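Long-range contacts in cell wall surface anchor family protein (Streptococcus pneumoniae, PDB 4OQ1), which probably anchors the pilus of Streptococcus pneumoniae to the cell wall, serving as an ancillary pilin built with CnaB domains: residues 147-155 and 202-213; 255-264 and 305-315. The protein carries 3 engineered substitutions. All blocks are in the same frame, centred on the assembly; numbering follows the deposited sequence.

Contact 1: residues 147-155 and 202-213; sequences MTTKVKLIK and TDKNGEIFVTNL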
loop_
_atom_site.group_PDB
_atom_site.type_symbol
_atom_site.label_atom_id
_atom_site.label_comp_id
_atom_site.label_asym_id
_atom_site.label_seq_id
_atom_site.Cartn_x
_atom_site.Cartn_y
_atom_site.Cartn_z
ATOM N N MET A 147 -7.849 -14.982 13.242
ATOM C CA MET A 147 -6.529 -15.284 12.683
ATOM C C MET A 147 -6.465 -14.793 11.240
ATOM O O MET A 147 -7.450 -14.907 10.510
ATOM C CB MET A 147 -6.246 -16.784 12.745
ATOM C CG MET A 147 -5.739 -17.265 14.095
ATOM S SD MET A 147 -4.310 -16.330 14.675
ATOM C CE MET A 147 -3.001 -17.077 13.709
ATOM N N THR A 148 -5.329 -14.236 10.817
ATOM C CA THR A 148 -5.298 -13.659 9.522
ATOM C C THR A 148 -3.915 -13.988 8.989
ATOM O O THR A 148 -3.006 -14.281 9.805
ATOM C CB THR A 148 -5.521 -12.160 9.711
ATOM O OG1 THR A 148 -6.006 -11.618 8.498
ATOM C CG2 THR A 148 -4.219 -11.421 10.204
ATOM N N THR A 149 -3.756 -13.910 7.690
ATOM C CA THR A 149 -2.396 -13.875 7.086
ATOM C C THR A 149 -1.684 -12.611 7.452
ATOM O O THR A 149 -2.322 -11.623 7.791
ATOM C CB THR A 149 -2.430 -13.961 5.568
ATOM O OG1 THR A 149 -3.287 -12.949 5.054
ATOM C CG2 THR A 149 -2.893 -15.277 5.152
ATOM N N LYS A 150 -0.343 -12.654 7.472
ATOM C CA LYS A 150 0.465 -11.518 7.908
ATOM C C LYS A 150 1.761 -11.568 7.133
ATOM O O LYS A 150 2.446 -12.631 7.068
ATOM C CB LYS A 150 0.836 -11.565 9.405
ATOM C CG LYS A 150 -0.225 -12.139 10.300
ATOM C CD LYS A 150 0.339 -12.433 11.676
ATOM C CE LYS A 150 -0.600 -13.307 12.484
ATOM N NZ LYS A 150 -1.177 -14.501 11.841
ATOM N N VAL A 151 2.129 -10.414 6.596
ATOM C CA VAL A 151 3.441 -10.270 5.889
ATOM C C VAL A 151 4.073 -8.963 6.215
ATOM O O VAL A 151 3.394 -7.943 6.359
ATOM C CB VAL A 151 3.362 -10.575 4.377
ATOM C CG1 VAL A 151 2.260 -9.846 3.748
ATOM C CG2 VAL A 151 4.712 -10.247 3.704
ATOM N N LYS A 152 5.400 -9.026 6.445
ATOM C CA LYS A 152 6.180 -7.924 6.875
ATOM C C LYS A 152 7.322 -7.757 5.886
ATOM O O LYS A 152 8.092 -8.701 5.593
ATOM C CB LYS A 152 6.683 -8.073 8.340
ATOM C CG LYS A 152 7.454 -6.879 8.781
ATOM C CD LYS A 152 8.178 -6.991 10.108
ATOM C CE LYS A 152 7.268 -7.453 11.241
ATOM N NZ LYS A 152 8.000 -7.650 12.529
ATOM N N LEU A 153 7.390 -6.570 5.299
ATOM C CA LEU A 153 8.492 -6.182 4.426
ATOM C C LEU A 153 9.454 -5.300 5.206
ATOM O O LEU A 153 9.039 -4.321 5.862
ATOM C CB LEU A 153 7.993 -5.518 3.128
ATOM C CG LEU A 153 9.049 -5.127 2.076
ATOM C CD1 LEU A 153 8.392 -5.066 0.679
ATOM C CD2 LEU A 153 9.602 -3.814 2.507
ATOM N N ILE A 154 10.739 -5.670 5.141
ATOM C CA ILE A 154 11.815 -4.917 5.772
ATOM C C ILE A 154 12.731 -4.358 4.673
ATOM O O ILE A 154 13.309 -5.104 3.910
ATOM C CB ILE A 154 12.685 -5.742 6.744
ATOM C CG1 ILE A 154 11.823 -6.275 7.885
ATOM C CG2 ILE A 154 13.716 -4.786 7.320
ATOM C CD1 ILE A 154 12.579 -7.095 8.900
ATOM N N LYS A 155 12.808 -3.038 4.632
ATOM C CA LYS A 155 13.606 -2.304 3.681
ATOM C C LYS A 155 14.859 -1.738 4.320
ATOM O O LYS A 155 14.811 -0.967 5.219
ATOM C CB LYS A 155 12.787 -1.185 3.059
ATOM C CG LYS A 155 13.408 -0.524 1.858
ATOM C CD LYS A 155 13.784 -1.466 0.739
ATOM C CE LYS A 155 14.396 -0.749 -0.456
ATOM N NZ LYS A 155 15.867 -0.505 -0.435
ATOM N N THR A 202 7.221 2.440 3.443
ATOM C CA THR A 202 8.001 2.031 4.641
ATOM C C THR A 202 7.878 3.024 5.727
ATOM O O THR A 202 8.022 4.224 5.429
ATOM C CB THR A 202 9.457 1.613 4.365
ATOM O OG1 THR A 202 10.334 2.672 3.828
ATOM C CG2 THR A 202 9.452 0.378 3.399
ATOM N N ASP A 203 7.856 2.515 6.971
ATOM C CA ASP A 203 7.677 3.356 8.185
ATOM C C ASP A 203 9.037 3.681 8.762
ATOM O O ASP A 203 10.047 3.394 8.161
ATOM C CB ASP A 203 6.772 2.699 9.245
ATOM C CG ASP A 203 7.333 1.380 9.801
ATOM O OD1 ASP A 203 8.508 1.053 9.631
ATOM O OD2 ASP A 203 6.542 0.626 10.394
ATOM N N LYS A 204 9.113 4.282 9.935
ATOM C CA LYS A 204 10.418 4.667 10.444
ATOM C C LYS A 204 11.297 3.473 10.705
ATOM O O LYS A 204 12.491 3.618 10.891
ATOM C CB LYS A 204 10.330 5.551 11.711
ATOM C CG LYS A 204 9.940 4.773 12.954
ATOM C CD LYS A 204 10.064 5.590 14.244
ATOM C CE LYS A 204 9.290 4.938 15.387
ATOM N NZ LYS A 204 7.851 4.675 15.053
ATOM N N ASN A 205 10.718 2.302 10.865
ATOM C CA ASN A 205 11.534 1.132 10.994
ATOM C C ASN A 205 11.813 0.433 9.693
ATOM O O ASN A 205 12.217 -0.725 9.651
ATOM C CB ASN A 205 10.937 0.165 11.999
ATOM C CG ASN A 205 10.771 0.794 13.358
ATOM O OD1 ASN A 205 9.661 0.913 13.893
ATOM N ND2 ASN A 205 11.814 1.214 13.884
ATOM N N GLY A 206 11.577 1.104 8.607
ATOM C CA GLY A 206 11.717 0.432 7.327
ATOM C C GLY A 206 10.677 -0.603 6.987
ATOM O O GLY A 206 10.939 -1.437 6.082
ATOM N N GLU A 207 9.532 -0.633 7.700
ATOM C CA GLU A 207 8.675 -1.814 7.627
ATOM C C GLU A 207 7.378 -1.504 6.925
ATOM O O GLU A 207 6.876 -0.405 7.024
ATOM C CB GLU A 207 8.420 -2.507 8.963
ATOM C CG GLU A 207 9.717 -2.782 9.680
ATOM C CD GLU A 207 9.592 -3.518 10.990
ATOM O OE1 GLU A 207 8.507 -3.435 11.603
ATOM O OE2 GLU A 207 10.637 -4.055 11.435
ATOM N N ILE A 208 6.926 -2.452 6.117
ATOM C CA ILE A 208 5.533 -2.481 5.705
ATOM C C ILE A 208 4.871 -3.770 6.218
ATOM O O ILE A 208 5.377 -4.899 6.006
ATOM C CB ILE A 208 5.364 -2.347 4.193
ATOM C CG1 ILE A 208 5.867 -0.980 3.693
ATOM C CG2 ILE A 208 3.919 -2.530 3.754
ATOM C CD1 ILE A 208 6.116 -0.957 2.167
ATOM N N PHE A 209 3.705 -3.617 6.786
ATOM C CA PHE A 209 2.954 -4.758 7.392
ATOM C C PHE A 209 1.578 -4.849 6.820
ATOM O O PHE A 209 0.809 -3.877 6.900
ATOM C CB PHE A 209 2.901 -4.588 8.933
ATOM C CG PHE A 209 2.461 -5.823 9.676
ATOM C CD1 PHE A 209 3.339 -6.838 9.886
ATOM C CD2 PHE A 209 1.193 -5.928 10.187
ATOM C CE1 PHE A 209 2.961 -8.012 10.555
ATOM C CE2 PHE A 209 0.791 -7.092 10.878
ATOM C CZ PHE A 209 1.687 -8.130 11.049
ATOM N N VAL A 210 1.277 -5.975 6.174
ATOM C CA VAL A 210 -0.017 -6.194 5.524
ATOM C C VAL A 210 -0.674 -7.433 6.078
ATOM O O VAL A 210 -0.100 -8.555 5.998
ATOM C CB VAL A 210 0.124 -6.392 4.001
ATOM C CG1 VAL A 210 -1.251 -6.464 3.382
ATOM C CG2 VAL A 210 0.933 -5.213 3.434
ATOM N N THR A 211 -1.908 -7.277 6.542
ATOM C CA THR A 211 -2.724 -8.405 7.024
ATOM C C THR A 211 -3.888 -8.802 6.119
ATOM O O THR A 211 -4.382 -8.000 5.342
ATOM C CB THR A 211 -3.251 -8.115 8.427
ATOM O OG1 THR A 211 -4.094 -6.974 8.449
ATOM C CG2 THR A 211 -2.149 -7.838 9.340
ATOM N N ASN A 212 -4.348 -10.048 6.271
ATOM C CA ASN A 212 -5.591 -10.554 5.708
ATOM C C ASN A 212 -5.582 -10.783 4.222
ATOM O O ASN A 212 -6.619 -10.945 3.616
ATOM C CB ASN A 212 -6.733 -9.623 6.010
ATOM C CG ASN A 212 -8.050 -10.284 5.872
ATOM O OD1 ASN A 212 -8.308 -11.257 6.547
ATOM N ND2 ASN A 212 -8.868 -9.820 4.940
ATOM N N LEU A 213 -4.408 -10.734 3.610
ATOM C CA LEU A 213 -4.301 -11.166 2.276
ATOM C C LEU A 213 -4.804 -12.626 2.117
ATOM O O LEU A 213 -4.466 -13.449 2.931
ATOM C CB LEU A 213 -2.824 -11.141 1.832
ATOM C CG LEU A 213 -2.232 -9.719 1.640
ATOM C CD1 LEU A 213 -0.747 -9.859 1.382
ATOM C CD2 LEU A 213 -2.926 -8.858 0.564
#
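The F209 ring reaches across to the neighbouring strand and meets K150 and K152 through their CB atoms. K152 CB sits at the ring edge, close to its plane, 3.9 Å from F209 CD1, whereas K150 CB comes up obliquely to CZ. With CG of F209 anti to the backbone N (chi1 -166°), the ring is carried over toward the opposing strand. On the same face of the sheet the methylenes of K152 run obliquely past the carboxylate of E207, with K152 CD 3.9 Å from E207 CD. The charged ends stay further apart, K152 NZ lying 4.3 Å from E207 OE1, and the carboxylate instead makes a salt bridge with R162. K150 turns its amine back to the carbonyl of T148 and also reaches that of H243.

Five antiparallel pairs, from K150 with T211 to I154 with E207, join the first strand of this CnaB domain, a reverse immunoglobulin fold, to strand 207-211, which lies at the sheet margin. The first strand is central: strand 246-254 runs parallel along its other side, and K155 NZ is joined covalently to N252 there, the Lys-Asn isopeptide bond known from CnaB domains. In the middle of the pairing, L153 N donates to I208 O at 2.7 Å, nearly straight at 170°.

V151, L153, I208 and V210 face the interior, where F168 packs on L153 and I208 and F220 on L153. V151 CG1 touches L213 CD1 at 3.8 Å. Just before strand 150-155 and just after strand 207-211, T149 OG1 lies 2.5 Å from L213 O, so short that the details of this hydrogen bond are doubtful. At the other end a type I turn from D203 to G206 delivers G206 O to K155 N at 2.9 Å, and D203 OD1 receives E207 N from above its carboxylate plane.

Contact 2: residues 255-264 and 305-315; sequences LPRGNVDFMK and DGRFRVEGLEY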
loop_
_atom_site.group_PDB
_atom_site.type_symbol
_atom_site.label_atom_id
_atom_site.label_comp_id
_atom_site.label_asym_id
_atom_site.label_seq_id
_atom_site.Cartn_x
_atom_site.Cartn_y
_atom_site.Cartn_z
ATOM N N LEU A 255 24.138 5.006 -2.761
ATOM C CA LEU A 255 25.097 5.447 -3.750
ATOM C C LEU A 255 25.872 6.640 -3.256
ATOM O O LEU A 255 25.314 7.562 -2.653
ATOM C CB LEU A 255 24.430 5.861 -5.068
ATOM C CG LEU A 255 23.652 4.870 -5.898
ATOM C CD1 LEU A 255 22.756 5.589 -6.902
ATOM C CD2 LEU A 255 24.502 3.813 -6.585
ATOM N N PRO A 256 27.182 6.575 -3.403
ATOM C CA PRO A 256 27.964 7.762 -3.118
ATOM C C PRO A 256 27.587 8.923 -4.107
ATOM O O PRO A 256 26.909 8.702 -5.198
ATOM C CB PRO A 256 29.402 7.298 -3.380
ATOM C CG PRO A 256 29.337 5.823 -3.571
ATOM C CD PRO A 256 27.972 5.594 -4.174
ATOM N N ARG A 257 28.068 10.122 -3.782
ATOM C CA ARG A 257 27.828 11.305 -4.646
ATOM C C ARG A 257 29.162 11.890 -5.107
ATOM O O ARG A 257 30.202 11.723 -4.425
ATOM C CB ARG A 257 27.016 12.351 -3.881
ATOM C CG ARG A 257 25.572 11.986 -3.681
ATOM C CD ARG A 257 24.907 12.896 -2.653
ATOM N NE ARG A 257 25.309 12.463 -1.302
ATOM C CZ ARG A 257 26.186 13.068 -0.506
ATOM N NH1 ARG A 257 26.817 14.178 -0.874
ATOM N NH2 ARG A 257 26.431 12.558 0.687
ATOM N N GLY A 258 29.133 12.580 -6.254
ATOM C CA GLY A 258 30.323 13.252 -6.805
ATOM C C GLY A 258 29.977 14.498 -7.596
ATOM O O GLY A 258 28.780 14.880 -7.693
ATOM N N ASN A 259 31.022 15.166 -8.131
ATOM C CA ASN A 259 30.859 16.504 -8.794
ATOM C C ASN A 259 31.532 16.466 -10.118
ATOM O O ASN A 259 32.444 15.643 -10.383
ATOM C CB ASN A 259 31.441 17.653 -7.950
ATOM C CG ASN A 259 31.098 17.530 -6.476
ATOM O OD1 ASN A 259 29.983 17.226 -6.124
ATOM N ND2 ASN A 259 32.081 17.750 -5.606
ATOM N N VAL A 260 31.124 17.385 -10.985
ATOM C CA VAL A 260 31.794 17.487 -12.281
ATOM C C VAL A 260 31.853 18.954 -12.651
ATOM O O VAL A 260 30.891 19.681 -12.531
ATOM C CB VAL A 260 31.126 16.702 -13.419
ATOM C CG1 VAL A 260 31.963 16.754 -14.704
ATOM C CG2 VAL A 260 30.938 15.275 -13.014
ATOM N N ASP A 261 33.023 19.363 -13.093
ATOM C CA ASP A 261 33.267 20.750 -13.549
ATOM C C ASP A 261 33.311 20.701 -15.024
ATOM O O ASP A 261 33.988 19.865 -15.586
ATOM C CB ASP A 261 34.629 21.188 -13.087
ATOM C CG ASP A 261 34.633 21.581 -11.631
ATOM O OD1 ASP A 261 33.732 22.348 -11.186
ATOM O OD2 ASP A 261 35.545 21.095 -10.923
ATOM N N PHE A 262 32.632 21.636 -15.631
ATOM C CA PHE A 262 32.643 21.781 -17.062
ATOM C C PHE A 262 33.177 23.176 -17.519
ATOM O O PHE A 262 33.051 24.211 -16.825
ATOM C CB PHE A 262 31.222 21.592 -17.652
ATOM C CG PHE A 262 30.619 20.239 -17.393
ATOM C CD1 PHE A 262 30.869 19.194 -18.298
ATOM C CD2 PHE A 262 29.748 20.099 -16.400
ATOM C CE1 PHE A 262 30.353 17.967 -18.095
ATOM C CE2 PHE A 262 29.186 18.840 -16.181
ATOM C CZ PHE A 262 29.524 17.775 -17.030
ATOM N N MET A 263 33.654 23.175 -18.760
ATOM C CA MET A 263 33.968 24.444 -19.486
ATOM C C MET A 263 33.569 24.381 -20.971
ATOM O O MET A 263 33.989 23.450 -21.742
ATOM C CB MET A 263 35.458 24.782 -19.378
ATOM C CG MET A 263 35.713 26.211 -19.828
ATOM S SD MET A 263 37.469 26.605 -20.012
ATOM C CE MET A 263 37.309 27.986 -21.098
ATOM N N LYS A 264 32.722 25.330 -21.359
ATOM C CA LYS A 264 32.198 25.407 -22.713
ATOM C C LYS A 264 33.080 26.312 -23.553
ATOM O O LYS A 264 33.236 27.498 -23.258
ATOM C CB LYS A 264 30.761 25.930 -22.703
ATOM C CG LYS A 264 30.104 25.965 -24.074
ATOM C CD LYS A 264 29.756 24.566 -24.555
ATOM C CE LYS A 264 29.064 24.604 -25.908
ATOM N NZ LYS A 264 30.034 24.783 -27.024
ATOM N N ASP A 305 33.266 32.912 -18.056
ATOM C CA ASP A 305 34.479 32.153 -18.305
ATOM C C ASP A 305 34.261 30.776 -18.946
ATOM O O ASP A 305 35.115 29.958 -18.915
ATOM C CB ASP A 305 35.235 32.016 -16.950
ATOM C CG ASP A 305 34.390 31.347 -15.857
ATOM O OD1 ASP A 305 33.162 30.966 -16.071
ATOM O OD2 ASP A 305 34.945 31.227 -14.754
ATOM N N GLY A 306 33.101 30.509 -19.513
ATOM C CA GLY A 306 32.813 29.178 -20.043
ATOM C C GLY A 306 32.353 28.169 -18.998
ATOM O O GLY A 306 31.892 27.116 -19.316
ATOM N N ARG A 307 32.537 28.461 -17.711
ATOM C CA ARG A 307 32.350 27.451 -16.667
ATOM C C ARG A 307 30.915 27.215 -16.130
ATOM O O ARG A 307 30.092 28.110 -15.991
ATOM C CB ARG A 307 33.219 27.737 -15.412
ATOM C CG ARG A 307 34.703 27.769 -15.587
ATOM C CD ARG A 307 35.251 26.408 -15.983
ATOM N NE ARG A 307 35.281 25.481 -14.831
ATOM C CZ ARG A 307 36.341 25.280 -14.021
ATOM N NH1 ARG A 307 37.513 25.904 -14.195
ATOM N NH2 ARG A 307 36.239 24.410 -13.046
ATOM N N PHE A 308 30.708 25.952 -15.779
ATOM C CA PHE A 308 29.545 25.487 -15.082
ATOM C C PHE A 308 29.845 24.138 -14.455
ATOM O O PHE A 308 30.828 23.475 -14.773
ATOM C CB PHE A 308 28.313 25.467 -15.993
ATOM C CG PHE A 308 28.441 24.530 -17.188
ATOM C CD1 PHE A 308 29.123 24.902 -18.312
ATOM C CD2 PHE A 308 27.804 23.279 -17.175
ATOM C CE1 PHE A 308 29.199 24.042 -19.361
ATOM C CE2 PHE A 308 27.885 22.432 -18.285
ATOM C CZ PHE A 308 28.567 22.829 -19.327
ATOM N N ARG A 309 28.909 23.676 -13.621
ATOM C CA ARG A 309 29.193 22.655 -12.681
ATOM C C ARG A 309 27.894 21.935 -12.231
ATOM O O ARG A 309 26.873 22.524 -12.230
ATOM C CB ARG A 309 29.773 23.379 -11.467
ATOM C CG ARG A 309 30.488 22.522 -10.530
ATOM C CD ARG A 309 31.252 23.407 -9.548
ATOM N NE ARG A 309 32.067 22.527 -8.744
ATOM C CZ ARG A 309 31.717 22.067 -7.552
ATOM N NH1 ARG A 309 32.526 21.245 -6.894
ATOM N NH2 ARG A 309 30.575 22.448 -7.005
ATOM N N VAL A 310 28.026 20.655 -11.932
ATOM C CA VAL A 310 26.984 19.864 -11.229
ATOM C C VAL A 310 27.661 19.250 -9.980
ATOM O O VAL A 310 28.784 18.734 -10.033
ATOM C CB VAL A 310 26.386 18.747 -12.110
ATOM C CG1 VAL A 310 25.933 19.314 -13.423
ATOM C CG2 VAL A 310 27.410 17.643 -12.382
ATOM N N GLU A 311 26.986 19.395 -8.863
ATOM C CA GLU A 311 27.553 18.953 -7.614
ATOM C C GLU A 311 26.578 18.042 -6.835
ATOM O O GLU A 311 25.349 18.175 -6.929
ATOM C CB GLU A 311 27.946 20.191 -6.787
ATOM C CG GLU A 311 28.413 19.841 -5.367
ATOM C CD GLU A 311 29.017 21.022 -4.597
ATOM O OE1 GLU A 311 28.890 22.179 -5.078
ATOM O OE2 GLU A 311 29.622 20.788 -3.506
ATOM N N GLY A 312 27.148 17.168 -6.023
ATOM C CA GLY A 312 26.357 16.195 -5.261
ATOM C C GLY A 312 25.875 15.210 -6.306
ATOM O O GLY A 312 26.560 14.907 -7.254
ATOM N N LEU A 313 24.708 14.687 -6.239
ATOM C CA LEU A 313 24.448 13.838 -7.419
ATOM C C LEU A 313 25.139 12.423 -7.415
ATOM O O LEU A 313 26.359 12.200 -7.442
ATOM C CB LEU A 313 24.733 14.672 -8.681
ATOM C CG LEU A 313 24.451 14.107 -10.034
ATOM C CD1 LEU A 313 24.160 15.216 -11.042
ATOM C CD2 LEU A 313 25.683 13.345 -10.375
ATOM N N GLU A 314 24.284 11.438 -7.368
ATOM C CA GLU A 314 24.695 10.099 -7.149
ATOM C C GLU A 314 25.507 9.588 -8.290
ATOM O O GLU A 314 25.322 10.003 -9.435
ATOM C CB GLU A 314 23.434 9.269 -6.951
ATOM C CG GLU A 314 22.869 9.419 -5.528
ATOM C CD GLU A 314 22.256 10.777 -5.113
ATOM O OE1 GLU A 314 21.918 11.611 -5.983
ATOM O OE2 GLU A 314 22.111 11.025 -3.873
ATOM N N TYR A 315 26.456 8.755 -7.965
ATOM C CA TYR A 315 27.116 7.959 -8.928
ATOM C C TYR A 315 26.174 7.410 -9.991
ATOM O O TYR A 315 25.165 6.782 -9.683
ATOM C CB TYR A 315 27.831 6.803 -8.280
ATOM C CG TYR A 315 29.176 7.208 -7.580
ATOM C CD1 TYR A 315 29.540 8.534 -7.363
ATOM C CD2 TYR A 315 30.070 6.228 -7.175
ATOM C CE1 TYR A 315 30.762 8.847 -6.732
ATOM C CE2 TYR A 315 31.263 6.530 -6.558
ATOM C CZ TYR A 315 31.609 7.824 -6.340
ATOM O OH TYR A 315 32.808 8.056 -5.707
HETATM O O HOH W 1 33.164 24.597 -13.306
#
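In the C-terminal CnaB domain, the strand carrying the isopeptide lysine K264 pairs antiparallel with strand 307-310, V260 facing V310 and F262 facing F308. F262 CB lies over the F308 ring, 3.5 Å from its centroid, while the two rings, nearly parallel at 15°, are slid apart with little overlap. F308 takes this place with CG between its backbone N and carbonyl carbon (chi1 62°). On the other face of the sheet, D261 OD1 lies at the guanidinium edges of two arginines: it accepts a weak bond from R309 NE at 3.0 Å and forms a long salt bridge with R307 NH2. A water joins D261 OD1, R307 NE and F308 O, and R309 NH2 forms a salt bridge with E311 OE1 at 2.6 Å. Beyond the strands, N259 OD1 accepts G312 N in the plane of its amide carbonyl at 2.8 Å, and P256 CB lies 3.7 Å from the centroid of the Y315 ring, over its face, a CH-pi contact. Strand 350-354 flanks strand 260-266 on its other side and supplies N354, bonded covalently to K264, while from the second sheet F338 meets F262 edge-to-face, F278 meets F308 and L320 touches both.

Contacts 1 and 2 hold equivalent elements in two successive CnaB domains: the first strand, ending near an isopeptide lysine, paired with a short strand at the margin of its sheet. Their centres lie 40 Å apart and they do not touch. Both are partly buried, but contact 1, near the middle of the chain, is the more enclosed; more touching residues are exposed in contact 2, toward the C-terminal end. The inward apolar face is aliphatic in 147-155/202-213 but built round a phenylalanine pair in 255-264/305-315. Outward, contact 1 sets an aromatic ring among lysine methylenes, whereas contact 2 has a salt-bridge network. Contact 2 buries more surface between its segments, loop residues such as P256 and Y315 contributing alongside the phenylalanines.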